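Local coordinates for protein sulfate adenylyltransferase (Allochromatium vinosum, PDB 4DNX) that catalyses the reaction of sulfate with ATP to form adenosine 5'-phosphosulfate and diphosphate, the first step in converting sulfate to sulfite, at residues R275-H280 / F308-I313. Sequence-based numbering, arbitrary orientation.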
ATOM      1  N   ARG A 275      15.289  11.182 -23.134  1.00 17.28           N
ATOM      2  CA  ARG A 275      15.906  10.086 -22.360  1.00 17.68           C
ATOM      3  C   ARG A 275      15.091   9.591 -21.133  1.00 16.36           C
ATOM      4  O   ARG A 275      15.073   8.381 -20.832  1.00 15.63           O
ATOM      5  CB  ARG A 275      17.322  10.421 -21.935  1.00 18.11           C
ATOM      6  CG  ARG A 275      18.034   9.217 -21.263  1.00 21.24           C
ATOM      7  CD  ARG A 275      18.326   8.032 -22.270  1.00 23.36           C
ATOM      8  NE  ARG A 275      19.347   8.411 -23.218  1.00 21.79           N
ATOM      9  CZ  ARG A 275      20.642   8.092 -23.091  1.00 21.17           C
ATOM     10  NH1 ARG A 275      21.057   7.305 -22.112  1.00 18.80           N
ATOM     11  NH2 ARG A 275      21.508   8.535 -23.967  1.00 22.40           N
ATOM     12  N   GLU A 276      14.420  10.508 -20.436  1.00 16.09           N
ATOM     13  CA  GLU A 276      13.637  10.148 -19.283  1.00 14.81           C
ATOM     14  C   GLU A 276      12.365   9.416 -19.723  1.00 14.50           C
ATOM     15  O   GLU A 276      11.892   8.534 -19.008  1.00 14.93           O
ATOM     16  CB  GLU A 276      13.307  11.383 -18.444  1.00 15.90           C
ATOM     17  CG  GLU A 276      12.641  11.055 -17.138  1.00 15.94           C
ATOM     18  CD  GLU A 276      12.715  12.192 -16.142  1.00 16.36           C
ATOM     19  OE1 GLU A 276      12.897  13.330 -16.622  1.00 17.08           O
ATOM     20  OE2 GLU A 276      12.584  11.929 -14.916  1.00 18.00           O
ATOM     21  N   ALA A 277      11.853   9.762 -20.921  1.00 14.14           N
ATOM     22  CA  ALA A 277      10.671   9.082 -21.462  1.00 13.99           C
ATOM     23  C   ALA A 277      10.967   7.587 -21.661  1.00 13.64           C
ATOM     24  O   ALA A 277      10.091   6.743 -21.422  1.00 13.54           O
ATOM     25  CB  ALA A 277      10.196   9.746 -22.786  1.00 14.19           C
ATOM     26  N   VAL A 278      12.192   7.246 -22.082  1.00 14.22           N
ATOM     27  CA  VAL A 278      12.553   5.834 -22.216  1.00 13.62           C
ATOM     28  C   VAL A 278      12.577   5.133 -20.840  1.00 13.44           C
ATOM     29  O   VAL A 278      12.121   3.962 -20.705  1.00 13.98           O
ATOM     30  CB  VAL A 278      13.910   5.659 -22.950  1.00 14.11           C
ATOM     31  CG1 VAL A 278      14.242   4.178 -23.083  1.00 14.21           C
ATOM     32  CG2 VAL A 278      13.800   6.340 -24.347  1.00 15.03           C
ATOM     33  N   LEU A 279      13.140   5.813 -19.846  1.00 12.33           N
ATOM     34  CA  LEU A 279      13.114   5.276 -18.480  1.00 12.12           C
ATOM     35  C   LEU A 279      11.673   5.036 -17.995  1.00 11.17           C
ATOM     36  O   LEU A 279      11.362   3.968 -17.421  1.00 10.74           O
ATOM     37  CB  LEU A 279      13.838   6.237 -17.535  1.00 12.71           C
ATOM     38  CG  LEU A 279      13.936   5.709 -16.110  1.00 12.96           C
ATOM     39  CD1 LEU A 279      14.784   4.406 -16.074  1.00 12.58           C
ATOM     40  CD2 LEU A 279      14.555   6.813 -15.202  1.00 13.45           C
ATOM     41  N   HIS A 280      10.795   6.030 -18.234  1.00 11.86           N
ATOM     42  CA  HIS A 280       9.348   5.914 -17.928  1.00 12.08           C
ATOM     43  C   HIS A 280       8.711   4.702 -18.575  1.00 12.41           C
ATOM     44  O   HIS A 280       7.999   3.979 -17.892  1.00 13.60           O
ATOM     45  CB  HIS A 280       8.608   7.154 -18.391  1.00 13.17           C
ATOM     46  CG  HIS A 280       8.856   8.367 -17.555  1.00 15.49           C
ATOM     47  ND1 HIS A 280       8.404   9.621 -17.940  1.00 16.77           N
ATOM     48  CD2 HIS A 280       9.502   8.535 -16.377  1.00 15.58           C
ATOM     49  CE1 HIS A 280       8.755  10.505 -17.015  1.00 18.29           C
ATOM     50  NE2 HIS A 280       9.417   9.872 -16.053  1.00 17.62           N
ATOM     51  N   PHE A 308       8.208  16.807 -29.936  1.00 23.82           N
ATOM     52  CA  PHE A 308       7.914  15.365 -30.079  1.00 24.25           C
ATOM     53  C   PHE A 308       9.143  14.450 -30.034  1.00 23.01           C
ATOM     54  O   PHE A 308       9.070  13.278 -30.392  1.00 21.64           O
ATOM     55  CB  PHE A 308       7.077  15.123 -31.346  1.00 27.52           C
ATOM     56  CG  PHE A 308       5.793  15.915 -31.356  1.00 30.46           C
ATOM     57  CD1 PHE A 308       4.760  15.563 -30.481  1.00 32.34           C
ATOM     58  CD2 PHE A 308       5.652  17.033 -32.163  1.00 33.13           C
ATOM     59  CE1 PHE A 308       3.575  16.305 -30.451  1.00 34.13           C
ATOM     60  CE2 PHE A 308       4.470  17.777 -32.158  1.00 36.24           C
ATOM     61  CZ  PHE A 308       3.434  17.415 -31.287  1.00 34.69           C
ATOM     62  N   ASP A 309      10.285  15.002 -29.612  1.00 22.89           N
ATOM     63  CA  ASP A 309      11.495  14.191 -29.468  1.00 23.47           C
ATOM     64  C   ASP A 309      11.302  12.997 -28.527  1.00 21.19           C
ATOM     65  O   ASP A 309      11.882  11.925 -28.744  1.00 20.72           O
ATOM     66  CB  ASP A 309      12.689  15.071 -29.025  1.00 24.76           C
ATOM     67  CG  ASP A 309      13.176  16.037 -30.126  1.00 28.64           C
ATOM     68  OD1 ASP A 309      12.647  16.049 -31.272  1.00 30.28           O
ATOM     69  OD2 ASP A 309      14.127  16.816 -29.860  1.00 30.86           O
ATOM     70  N   ALA A 310      10.506  13.173 -27.474  1.00 19.30           N
ATOM     71  CA  ALA A 310      10.270  12.071 -26.543  1.00 18.71           C
ATOM     72  C   ALA A 310       9.394  10.970 -27.149  1.00 18.50           C
ATOM     73  O   ALA A 310       9.361   9.842 -26.636  1.00 18.38           O
ATOM     74  CB  ALA A 310       9.704  12.586 -25.208  1.00 17.71           C
ATOM     75  N   GLN A 311       8.675  11.280 -28.219  1.00 19.44           N
ATOM     76  CA  GLN A 311       8.001  10.213 -28.958  1.00 19.37           C
ATOM     77  C   GLN A 311       8.954   9.543 -29.960  1.00 20.49           C
ATOM     78  O   GLN A 311       9.021   8.316 -30.036  1.00 21.95           O
ATOM     79  CB  GLN A 311       6.783  10.774 -29.699  1.00 20.02           C
ATOM     80  CG  GLN A 311       5.764  11.447 -28.769  1.00 19.16           C
ATOM     81  CD  GLN A 311       4.571  12.055 -29.562  1.00 19.81           C
ATOM     82  OE1 GLN A 311       4.590  12.160 -30.799  1.00 20.70           O
ATOM     83  NE2 GLN A 311       3.536  12.439 -28.835  1.00 20.53           N
ATOM     84  N   THR A 312       9.691  10.345 -30.726  1.00 21.72           N
ATOM     85  CA  THR A 312      10.495   9.803 -31.840  1.00 22.83           C
ATOM     86  C   THR A 312      11.776   9.073 -31.384  1.00 22.37           C
ATOM     87  O   THR A 312      12.363   8.320 -32.158  1.00 22.39           O
ATOM     88  CB  THR A 312      10.829  10.862 -32.902  1.00 24.48           C
ATOM     89  OG1 THR A 312      11.603  11.915 -32.302  1.00 25.01           O
ATOM     90  CG2 THR A 312       9.527  11.416 -33.514  1.00 24.31           C
ATOM     91  N   ILE A 313      12.194   9.290 -30.139  1.00 20.83           N
ATOM     92  CA  ILE A 313      13.387   8.602 -29.636  1.00 21.65           C
ATOM     93  C   ILE A 313      13.143   7.075 -29.723  1.00 21.84           C
ATOM     94  O   ILE A 313      14.083   6.286 -29.880  1.00 22.44           O
ATOM     95  CB  ILE A 313      13.716   9.019 -28.177  1.00 20.80           C
ATOM     96  CG1 ILE A 313      15.093   8.475 -27.759  1.00 21.12           C
ATOM     97  CG2 ILE A 313      12.594   8.620 -27.163  1.00 20.52           C
ATOM     98  CD1 ILE A 313      15.671   9.168 -26.511  1.00 21.33           C
TER
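Ala277 and Ala310 meet methyl to methyl, CB to CB at 3.8 Å, and their CA atoms, 5.9 Å apart, are the nearest pair between the two segments. The axes of 275-280 and 309-313 pass 8.7 Å apart at a crossing angle of -59°, consistent with alanines at the point of closest approach. Ala277 CB also lies 3.9 Å from the carbonyl O of Ala310, so this methyl packs against backbone as well as side chain.

The second apolar patch is formed by Val278 and Ile313. In Val278, CG1 is anti to the backbone N (chi1 -179°), which leaves CG2 beside that N as the branch that does the touching; it sits 3.8 Å from Ile313 CG2 and 4.0 Å from Ile313 CD1. Both methyls of Ile313, CG2 and CD1, therefore meet one valine methyl. Ile313 has its CG1 arm anti to N and runs on nearly extended (chi2 163°), which carries CD1 to within 4.0 Å of the backbone N of Arg275, while the CG2 branch stays between N and the carbonyl carbon.

Arg275 contributes mainly backbone here: its side chain starts away from Ile313, and its guanidinium group bonds through NH2 to Ala68 O and through NH1 to Pro80 O. The closest pairs are otherwise between methyl groups, and the area buried is a modest 184 Å² over both sides; four of the five touching residues are buried.

In the Rossmann-like domain, the pairing joins helix 274-287 to the start of helix 309-316, whose N-cap position is Phe308. Strand 291-294 of the five-stranded parallel sheet follows the first helix in the chain, and its Ile294 packs on both alanines; Val318 adds to the Val278 side, and Pro274 touches Ile313.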